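Local coordinates for sensor protein PfeS (Pseudomonas aeruginosa, PDB 3KYZ), which is a membrane sensor histidine kinase of the PfeR/PfeS two-component system that may activate PfeR by phosphorylation, represented here by its probably periplasmic sensor domain, at residues D54-L59 against R113-L118; R84-P89 against V101-P106; D96-V101 against L118-L123. All coordinates share one frame; numbering follows the deposited sequence.

Contact 1. Residues D54-L59 against R113-L118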
loop_
_atom_site.group_PDB
_atom_site.type_symbol
_atom_site.label_atom_id
_atom_site.label_comp_id
_atom_site.label_asym_id
_atom_site.label_seq_id
_atom_site.Cartn_x
_atom_site.Cartn_y
_atom_site.Cartn_z
ATOM N N ASP A 54 -2.231 -0.419 22.150
ATOM C CA ASP A 54 -3.408 -1.253 21.933
ATOM C C ASP A 54 -3.880 -1.138 20.487
ATOM O O ASP A 54 -5.049 -0.853 20.218
ATOM C CB ASP A 54 -4.532 -0.860 22.902
ATOM C CG ASP A 54 -5.685 -1.847 22.892
ATOM O OD1 ASP A 54 -5.461 -3.021 22.519
ATOM O OD2 ASP A 54 -6.813 -1.451 23.263
ATOM N N THR A 55 -2.959 -1.360 19.556
ATOM C CA THR A 55 -3.268 -1.184 18.149
ATOM C C THR A 55 -2.326 -2.016 17.292
ATOM O O THR A 55 -1.250 -2.431 17.751
ATOM C CB THR A 55 -3.169 0.303 17.745
ATOM O OG1 THR A 55 -3.811 0.497 16.479
ATOM C CG2 THR A 55 -1.717 0.761 17.659
ATOM N N TRP A 56 -2.730 -2.274 16.053
ATOM C CA TRP A 56 -1.892 -3.043 15.144
ATOM C C TRP A 56 -0.648 -2.250 14.731
ATOM O O TRP A 56 -0.726 -1.061 14.426
ATOM C CB TRP A 56 -2.680 -3.474 13.909
ATOM C CG TRP A 56 -1.903 -4.403 13.018
ATOM C CD1 TRP A 56 -1.728 -5.747 13.189
ATOM C CD2 TRP A 56 -1.197 -4.056 11.821
ATOM N NE1 TRP A 56 -0.962 -6.260 12.167
ATOM C CE2 TRP A 56 -0.618 -5.240 11.318
ATOM C CE3 TRP A 56 -0.997 -2.860 11.127
ATOM C CZ2 TRP A 56 0.139 -5.265 10.150
ATOM C CZ3 TRP A 56 -0.250 -2.885 9.971
ATOM C CH2 TRP A 56 0.310 -4.081 9.490
ATOM N N VAL A 57 0.494 -2.932 14.708
ATOM C CA VAL A 57 1.762 -2.321 14.346
ATOM C C VAL A 57 2.526 -3.277 13.441
ATOM O O VAL A 57 2.443 -4.497 13.618
ATOM C CB VAL A 57 2.624 -2.047 15.610
ATOM C CG1 VAL A 57 4.034 -1.615 15.220
ATOM C CG2 VAL A 57 1.949 -1.013 16.492
ATOM N N ALA A 58 3.260 -2.734 12.471
ATOM C CA ALA A 58 4.205 -3.539 11.694
ATOM C C ALA A 58 5.440 -2.711 11.357
ATOM O O ALA A 58 5.350 -1.491 11.219
ATOM C CB ALA A 58 3.556 -4.074 10.410
ATOM N N LEU A 59 6.591 -3.371 11.265
ATOM C CA LEU A 59 7.787 -2.763 10.699
ATOM C C LEU A 59 7.999 -3.472 9.384
ATOM O O LEU A 59 8.115 -4.692 9.358
ATOM C CB LEU A 59 9.003 -2.979 11.607
ATOM C CG LEU A 59 9.133 -2.000 12.778
ATOM C CD1 LEU A 59 7.938 -2.117 13.717
ATOM C CD2 LEU A 59 10.433 -2.236 13.524
ATOM N N ARG A 113 9.915 1.175 7.133
ATOM C CA ARG A 113 8.979 2.112 7.720
ATOM C C ARG A 113 8.254 1.467 8.884
ATOM O O ARG A 113 8.185 0.235 8.994
ATOM C CB ARG A 113 7.957 2.559 6.674
ATOM C CG ARG A 113 6.978 1.462 6.270
ATOM C CD ARG A 113 6.060 1.928 5.143
ATOM N NE ARG A 113 6.750 1.920 3.853
ATOM C CZ ARG A 113 6.330 2.559 2.762
ATOM N NH1 ARG A 113 5.224 3.296 2.794
ATOM N NH2 ARG A 113 7.022 2.464 1.632
ATOM N N LEU A 114 7.728 2.315 9.755
ATOM C CA LEU A 114 6.788 1.901 10.783
ATOM C C LEU A 114 5.380 2.086 10.232
ATOM O O LEU A 114 5.066 3.124 9.639
ATOM C CB LEU A 114 6.969 2.763 12.037
ATOM C CG LEU A 114 5.916 2.582 13.138
ATOM C CD1 LEU A 114 5.975 1.181 13.708
ATOM C CD2 LEU A 114 6.112 3.610 14.248
ATOM N N VAL A 115 4.541 1.067 10.398
ATOM C CA VAL A 115 3.119 1.195 10.116
ATOM C C VAL A 115 2.366 1.005 11.432
ATOM O O VAL A 115 2.604 0.041 12.167
ATOM C CB VAL A 115 2.637 0.167 9.074
ATOM C CG1 VAL A 115 1.123 0.301 8.853
ATOM C CG2 VAL A 115 3.387 0.359 7.765
ATOM N N ILE A 116 1.478 1.939 11.745
ATOM C CA ILE A 116 0.683 1.840 12.961
ATOM C C ILE A 116 -0.760 2.184 12.635
ATOM O O ILE A 116 -1.024 3.203 12.004
ATOM C CB ILE A 116 1.253 2.741 14.098
ATOM C CG1 ILE A 116 0.442 2.588 15.387
ATOM C CG2 ILE A 116 1.336 4.211 13.674
ATOM C CD1 ILE A 116 1.191 3.113 16.611
ATOM N N GLN A 117 -1.694 1.324 13.026
ATOM C CA GLN A 117 -3.095 1.698 12.881
ATOM C C GLN A 117 -3.363 2.792 13.912
ATOM O O GLN A 117 -3.024 2.648 15.085
ATOM C CB GLN A 117 -4.048 0.523 13.089
ATOM C CG GLN A 117 -5.485 0.893 12.719
ATOM C CD GLN A 117 -6.406 -0.301 12.567
ATOM O OE1 GLN A 117 -6.185 -1.351 13.166
ATOM N NE2 GLN A 117 -7.449 -0.144 11.750
ATOM N N LEU A 118 -3.938 3.900 13.468
ATOM C CA LEU A 118 -4.088 5.065 14.339
ATOM C C LEU A 118 -4.833 4.702 15.618
ATOM O O LEU A 118 -5.930 4.164 15.553
ATOM C CB LEU A 118 -4.853 6.175 13.613
ATOM C CG LEU A 118 -4.822 7.524 14.328
ATOM C CD1 LEU A 118 -3.425 8.130 14.256
ATOM C CD2 LEU A 118 -5.846 8.462 13.724
HETATM O O HOH W 1 -6.331 1.499 16.235
HETATM O O HOH W 2 -5.676 -2.189 15.721
#
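Val57, Ala58 and Leu59 run antiparallel to Ile116, Val115 and Leu114, in that order, pairing an outermost strand of the small antiparallel sheet in this sensor domain, a member of the Cache clan, with its central strand 113-117. Ala58 and Val115 form the hydrogen-bonded pair: Ala58 N donates to Val115 O (2.9 Å) and Val115 N returns to Ala58 O (2.8 Å). Two residues along, Gln117 N donates to Trp56 O, which also receives a CA-H contact from Ile116. The other edge of strand 113-117 is satisfied by strand 100-104, where Leu114 pairs with Ile103 and Ile116 with Val101.

Beyond the strand, side chains take over the bonding. Thr55 has OG1 anti to its backbone N (chi1 -165°), and this hydroxyl donates to Gln117 O at 2.7 Å, coming from above the carbonyl plane. A water donates both to Thr55 OG1 and to Leu118 O. A second water accepts from Trp56 N and donates to Gln117 OE1, while Gln117 NE2 is taken by Leu98 O and Trp56 NE1 by Glu76.

The two faces differ. Val57, Leu59, Leu114 and Ile116 lie on the face toward helix 17-53, where Leu114 CD1 touches both Val57 CG1 (3.7 Å) and Leu59 CD1 (3.8 Å). Thr55 CG2 extends this apolar row, crossing Ile116 at about a right angle. On the reverse side, Val115 CG1 meets the edge of the Trp56 indole near its plane, 3.6 Å from CZ3.

Contact 2. Residues R84-P89 against V101-P106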
loop_
_atom_site.group_PDB
_atom_site.type_symbol
_atom_site.label_atom_id
_atom_site.label_comp_id
_atom_site.label_asym_id
_atom_site.label_seq_id
_atom_site.Cartn_x
_atom_site.Cartn_y
_atom_site.Cartn_z
ATOM N N ARG A 84 -2.001 6.320 5.131
ATOM C CA ARG A 84 -1.927 7.778 5.211
ATOM C C ARG A 84 -0.606 8.195 5.840
ATOM O O ARG A 84 -0.105 7.517 6.745
ATOM C CB ARG A 84 -3.067 8.337 6.074
ATOM C CG ARG A 84 -4.444 7.767 5.769
ATOM C CD ARG A 84 -4.918 8.156 4.378
ATOM N NE ARG A 84 -5.251 9.575 4.308
ATOM C CZ ARG A 84 -5.451 10.245 3.178
ATOM N NH1 ARG A 84 -5.349 9.625 2.005
ATOM N NH2 ARG A 84 -5.752 11.537 3.220
ATOM N N LYS A 85 -0.043 9.308 5.379
ATOM C CA LYS A 85 1.116 9.896 6.048
ATOM C C LYS A 85 0.669 10.814 7.180
ATOM O O LYS A 85 -0.486 11.242 7.225
ATOM C CB LYS A 85 2.002 10.654 5.060
ATOM C CG LYS A 85 2.708 9.745 4.059
ATOM C CD LYS A 85 3.738 10.527 3.270
ATOM C CE LYS A 85 4.378 9.670 2.188
ATOM N NZ LYS A 85 5.405 10.426 1.422
ATOM N N LEU A 86 1.590 11.117 8.091
ATOM C CA LEU A 86 1.246 11.840 9.316
ATOM C C LEU A 86 0.584 13.197 9.084
ATOM O O LEU A 86 -0.206 13.648 9.919
ATOM C CB LEU A 86 2.478 12.019 10.201
ATOM C CG LEU A 86 2.928 10.762 10.953
ATOM C CD1 LEU A 86 4.305 10.962 11.573
ATOM C CD2 LEU A 86 1.908 10.382 12.016
ATOM N N ASP A 87 0.914 13.860 7.979
ATOM C CA ASP A 87 0.359 15.192 7.728
ATOM C C ASP A 87 -0.801 15.214 6.740
ATOM O O ASP A 87 -1.207 16.280 6.266
ATOM C CB ASP A 87 1.448 16.184 7.317
ATOM C CG ASP A 87 2.176 15.773 6.062
ATOM O OD1 ASP A 87 2.081 14.591 5.656
ATOM O OD2 ASP A 87 2.861 16.645 5.485
ATOM N N TRP A 88 -1.340 14.038 6.437
ATOM C CA TRP A 88 -2.474 13.937 5.531
ATOM C C TRP A 88 -3.782 13.961 6.313
ATOM O O TRP A 88 -3.808 13.627 7.494
ATOM C CB TRP A 88 -2.396 12.634 4.729
ATOM C CG TRP A 88 -1.255 12.560 3.762
ATOM C CD1 TRP A 88 -0.253 13.481 3.580
ATOM C CD2 TRP A 88 -1.002 11.501 2.832
ATOM N NE1 TRP A 88 0.608 13.049 2.589
ATOM C CE2 TRP A 88 0.172 11.835 2.123
ATOM C CE3 TRP A 88 -1.652 10.299 2.536
ATOM C CZ2 TRP A 88 0.702 11.012 1.131
ATOM C CZ3 TRP A 88 -1.120 9.479 1.555
ATOM C CH2 TRP A 88 0.045 9.843 0.861
ATOM N N PRO A 89 -4.886 14.335 5.650
ATOM C CA PRO A 89 -6.188 14.260 6.324
ATOM C C PRO A 89 -6.471 12.839 6.819
ATOM O O PRO A 89 -6.112 11.875 6.140
ATOM C CB PRO A 89 -7.182 14.647 5.223
ATOM C CG PRO A 89 -6.371 15.393 4.211
ATOM C CD PRO A 89 -4.998 14.794 4.256
ATOM N N VAL A 101 -1.310 4.249 9.368
ATOM C CA VAL A 101 -0.386 5.354 9.179
ATOM C C VAL A 101 1.006 4.833 8.838
ATOM O O VAL A 101 1.542 3.965 9.532
ATOM C CB VAL A 101 -0.324 6.235 10.444
ATOM C CG1 VAL A 101 0.615 7.416 10.230
ATOM C CG2 VAL A 101 -1.726 6.708 10.823
ATOM N N SER A 102 1.566 5.358 7.749
ATOM C CA SER A 102 2.880 4.973 7.249
ATOM C C SER A 102 3.898 6.038 7.636
ATOM O O SER A 102 3.724 7.217 7.315
ATOM C CB SER A 102 2.827 4.878 5.725
ATOM O OG SER A 102 4.091 4.579 5.165
ATOM N N ILE A 103 4.956 5.628 8.328
ATOM C CA ILE A 103 5.976 6.568 8.795
ATOM C C ILE A 103 7.371 6.035 8.469
ATOM O O ILE A 103 7.833 5.052 9.057
ATOM C CB ILE A 103 5.878 6.829 10.316
ATOM C CG1 ILE A 103 4.427 7.082 10.752
ATOM C CG2 ILE A 103 6.797 7.994 10.712
ATOM C CD1 ILE A 103 4.206 6.985 12.274
ATOM N N GLU A 104 8.041 6.681 7.523
ATOM C CA GLU A 104 9.354 6.224 7.081
ATOM C C GLU A 104 10.350 6.195 8.234
ATOM O O GLU A 104 10.300 7.035 9.134
ATOM C CB GLU A 104 9.890 7.147 5.979
ATOM C CG GLU A 104 10.263 8.550 6.482
ATOM C CD GLU A 104 10.794 9.471 5.384
ATOM O OE1 GLU A 104 10.613 9.150 4.197
ATOM O OE2 GLU A 104 11.389 10.523 5.712
ATOM N N PHE A 105 11.262 5.234 8.202
ATOM C CA PHE A 105 12.429 5.306 9.078
ATOM C C PHE A 105 13.137 6.633 8.779
ATOM O O PHE A 105 13.427 6.929 7.617
ATOM C CB PHE A 105 13.387 4.151 8.799
ATOM C CG PHE A 105 12.938 2.820 9.354
ATOM C CD1 PHE A 105 11.770 2.695 10.092
ATOM C CD2 PHE A 105 13.703 1.685 9.123
ATOM C CE1 PHE A 105 11.387 1.456 10.602
ATOM C CE2 PHE A 105 13.331 0.455 9.625
ATOM C CZ PHE A 105 12.173 0.337 10.368
ATOM N N PRO A 106 13.422 7.440 9.817
ATOM C CA PRO A 106 13.938 8.787 9.532
ATOM C C PRO A 106 15.383 8.831 9.024
ATOM O O PRO A 106 15.702 9.661 8.167
ATOM C CB PRO A 106 13.815 9.499 10.887
ATOM C CG PRO A 106 13.852 8.388 11.907
ATOM C CD PRO A 106 13.093 7.261 11.243
HETATM O O HOH W 3 4.121 9.861 7.835
#
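Val101 opens the contact by presenting its CA to the carbonyl of Arg84, a CA-H contact with Val101 CA 3.3 Å from Arg84 O. Its CG1, anti to the backbone N (chi1 -178°), lies near that same oxygen and also touches Leu86 CD2 at 3.7 Å; the two side chains cross at about a right angle.

Ser102 follows with the direct hydrogen bond between the segments, Ser102 N to Arg84 O, 2.9 Å long and tilted 27° from the carbonyl plane. Its hydroxyl turns to Arg113 NH1, and its carbonyl is served by a water that donates to Ser102 O at 2.7 Å and accepts from Leu86 N, bridging the two backbones where no direct bond joins them. The arrangement is a single beta bridge between Arg84 and Val101, laid against the outer edge of strand 100-104; a further bond from Arg84 to Tyr100 supports it. Past Arg84 the chain turns away from strand 100-104 in a type I turn from Lys85 to Trp88, closed by Trp88 N donating to Lys85 O.

Ile103 is met by both branches of Leu86. Leu86 CD1 lies 4.0 Å from each of Ile103 CG1, CG2 and CD1, while CD2, which touches Val101 CG1, also nears Ile103 CD1, so the leucine straddles two alternate residues of the strand.

Arg84, just before the turn, grips Pro89 O just after it, side-on: NE (3.1 Å) and NH2 both donate to this one atom, which lies close to the guanidinium plane. Trp88 CE3 stands 3.7 Å above one face of that guanidinium, offset toward its rim, and the Trp88 ring meets Phe82 of the second subunit edge-to-face.

Contact 3. Residues D96-V101 against L118-L123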
loop_
_atom_site.group_PDB
_atom_site.type_symbol
_atom_site.label_atom_id
_atom_site.label_comp_id
_atom_site.label_asym_id
_atom_site.label_seq_id
_atom_site.Cartn_x
_atom_site.Cartn_y
_atom_site.Cartn_z
ATOM N N ASP A 96 -14.275 2.671 6.779
ATOM C CA ASP A 96 -14.959 2.273 8.006
ATOM C C ASP A 96 -14.029 1.550 8.982
ATOM O O ASP A 96 -14.383 0.522 9.558
ATOM C CB ASP A 96 -16.167 1.392 7.684
ATOM C CG ASP A 96 -17.106 1.244 8.861
ATOM O OD1 ASP A 96 -17.043 2.093 9.777
ATOM O OD2 ASP A 96 -17.908 0.285 8.867
ATOM N N GLU A 97 -12.835 2.100 9.160
ATOM C CA GLU A 97 -11.873 1.581 10.124
ATOM C C GLU A 97 -10.856 2.678 10.371
ATOM O O GLU A 97 -10.735 3.610 9.571
ATOM C CB GLU A 97 -11.167 0.339 9.580
ATOM C CG GLU A 97 -10.344 0.611 8.327
ATOM C CD GLU A 97 -9.648 -0.624 7.780
ATOM O OE1 GLU A 97 -8.942 -0.498 6.754
ATOM O OE2 GLU A 97 -9.799 -1.715 8.371
ATOM N N LEU A 98 -10.126 2.585 11.475
ATOM C CA LEU A 98 -9.080 3.559 11.744
ATOM C C LEU A 98 -7.977 3.455 10.690
ATOM O O LEU A 98 -7.617 2.353 10.257
ATOM C CB LEU A 98 -8.532 3.378 13.162
ATOM C CG LEU A 98 -9.525 3.838 14.234
ATOM C CD1 LEU A 98 -9.209 3.231 15.594
ATOM C CD2 LEU A 98 -9.562 5.360 14.308
ATOM N N PRO A 99 -7.438 4.606 10.263
ATOM C CA PRO A 99 -6.434 4.607 9.189
ATOM C C PRO A 99 -5.141 3.893 9.577
ATOM O O PRO A 99 -4.745 3.907 10.748
ATOM C CB PRO A 99 -6.123 6.095 8.989
ATOM C CG PRO A 99 -7.210 6.836 9.667
ATOM C CD PRO A 99 -7.771 5.960 10.733
ATOM N N TYR A 100 -4.488 3.284 8.593
ATOM C CA TYR A 100 -3.134 2.775 8.794
ATOM C C TYR A 100 -2.158 3.872 8.417
ATOM O O TYR A 100 -2.192 4.385 7.296
ATOM C CB TYR A 100 -2.886 1.507 7.972
ATOM C CG TYR A 100 -3.745 0.364 8.448
ATOM C CD1 TYR A 100 -3.345 -0.429 9.516
ATOM C CD2 TYR A 100 -4.964 0.090 7.840
ATOM C CE1 TYR A 100 -4.135 -1.465 9.970
ATOM C CE2 TYR A 100 -5.756 -0.935 8.281
ATOM C CZ TYR A 100 -5.340 -1.714 9.348
ATOM O OH TYR A 100 -6.130 -2.740 9.778
ATOM N N VAL A 101 -1.310 4.249 9.368
ATOM C CA VAL A 101 -0.386 5.354 9.179
ATOM C C VAL A 101 1.006 4.833 8.838
ATOM O O VAL A 101 1.542 3.965 9.532
ATOM C CB VAL A 101 -0.324 6.235 10.444
ATOM C CG1 VAL A 101 0.615 7.416 10.230
ATOM C CG2 VAL A 101 -1.726 6.708 10.823
ATOM N N LEU A 118 -3.938 3.900 13.468
ATOM C CA LEU A 118 -4.088 5.065 14.339
ATOM C C LEU A 118 -4.833 4.702 15.618
ATOM O O LEU A 118 -5.930 4.164 15.553
ATOM C CB LEU A 118 -4.853 6.175 13.613
ATOM C CG LEU A 118 -4.822 7.524 14.328
ATOM C CD1 LEU A 118 -3.425 8.130 14.256
ATOM C CD2 LEU A 118 -5.846 8.462 13.724
ATOM N N PRO A 119 -4.240 4.987 16.789
ATOM C CA PRO A 119 -4.997 4.784 18.031
ATOM C C PRO A 119 -6.271 5.626 18.043
ATOM O O PRO A 119 -6.252 6.782 17.624
ATOM C CB PRO A 119 -4.031 5.277 19.115
ATOM C CG PRO A 119 -2.680 5.049 18.530
ATOM C CD PRO A 119 -2.838 5.364 17.052
ATOM N N GLU A 120 -7.363 5.051 18.530
ATOM C CA GLU A 120 -8.663 5.710 18.466
ATOM C C GLU A 120 -8.674 7.103 19.104
ATOM O O GLU A 120 -9.365 8.009 18.632
ATOM C CB GLU A 120 -9.734 4.827 19.105
ATOM C CG GLU A 120 -11.145 5.371 18.975
ATOM C CD GLU A 120 -12.155 4.540 19.740
ATOM O OE1 GLU A 120 -11.733 3.766 20.627
ATOM O OE2 GLU A 120 -13.367 4.663 19.461
ATOM N N ARG A 121 -7.902 7.278 20.171
ATOM C CA ARG A 121 -7.916 8.547 20.893
ATOM C C ARG A 121 -7.332 9.699 20.077
ATOM O O ARG A 121 -7.544 10.868 20.413
ATOM C CB ARG A 121 -7.171 8.427 22.226
ATOM C CG ARG A 121 -5.668 8.457 22.072
ATOM C CD ARG A 121 -4.947 8.368 23.406
ATOM N NE ARG A 121 -3.508 8.384 23.186
ATOM C CZ ARG A 121 -2.811 7.339 22.756
ATOM N NH1 ARG A 121 -3.419 6.185 22.523
ATOM N NH2 ARG A 121 -1.502 7.444 22.577
ATOM N N LEU A 122 -6.604 9.372 19.007
ATOM C CA LEU A 122 -5.888 10.386 18.234
ATOM C C LEU A 122 -6.614 10.823 16.967
ATOM O O LEU A 122 -6.099 11.645 16.207
ATOM C CB LEU A 122 -4.487 9.896 17.849
ATOM C CG LEU A 122 -3.467 9.614 18.953
ATOM C CD1 LEU A 122 -2.113 9.270 18.329
ATOM C CD2 LEU A 122 -3.341 10.799 19.901
ATOM N N LEU A 123 -7.796 10.270 16.725
ATOM C CA LEU A 123 -8.504 10.575 15.491
ATOM C C LEU A 123 -9.056 11.992 15.542
ATOM O O LEU A 123 -9.718 12.364 16.509
ATOM C CB LEU A 123 -9.630 9.571 15.244
ATOM C CG LEU A 123 -10.330 9.694 13.889
ATOM C CD1 LEU A 123 -9.404 9.285 12.746
ATOM C CD2 LEU A 123 -11.595 8.860 13.880
#
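Pro99 O accepts from Leu118 N in the one direct hydrogen bond between these segments, 2.8 Å long and almost straight, with an angle of 174° at the hydrogen. The donor sits nearly in line with the carbonyl, at a C=O...N angle of 178°. The bond ties the run leading into strand 100-104 to the residue just after strand 113-117, carrying the antiparallel pairing one step past the end of the latter.

Around it the side-chain packing is mostly apolar. Leu98 points toward the other segment: its CG is anti to its own carbonyl carbon (chi1 -72°), and CD1 comes to 3.4 Å from Leu118 O and also rests against CA and CB of Glu120. The other branch, CD2, meets Leu123 CD2 at 4.1 Å, the two leucines crossing obliquely. Leu98 thus spans the bend of the opposite segment, where residues 120-122 make a short 3-10 turn. Leu122 N donates to Pro119 O there, while the bond from Leu123 N to Glu120 O is weak. This turn folds Leu123 back toward Pro99, whose ring atom CD lies 4.2 Å from Leu123 CD1.

The same CD touches Leu118 CB from the other segment. Leu118 has CG anti to the backbone N, and its CD1 packs at 4.1 Å on CG2 of Val101, the branch of that valine beside its backbone N.

Leu118 and Leu122 both pack on Leu23 of the long helix 17-53, and Arg121 forms a salt bridge with Glu53 at the end of this helix, so the 3-10 turn lies between the helix and the residues that enter strand 100-104.

Overall arrangement
Contacts 1 and 2 lie along the small antiparallel sheet, whose order is 57-60, 113-117, 100-104, while contact 3 sits at its end, where the chain enters strand 100-104 and leaves strand 113-117 through loops and a 3-10 turn. Contact 1 and contact 2 lie on opposite edges of strand pair 113-117 and 100-104, their centres about 11 Å apart, and are joined by the backbone bond Val101 N to Ile116 O (2.9 Å). Contact 3 shares Leu118 with contact 1 and Val101 with contact 2, centres about 10 and 12 Å away. Along the chain, contact 2 is nested within contact 1, whereas contact 3 crosses both.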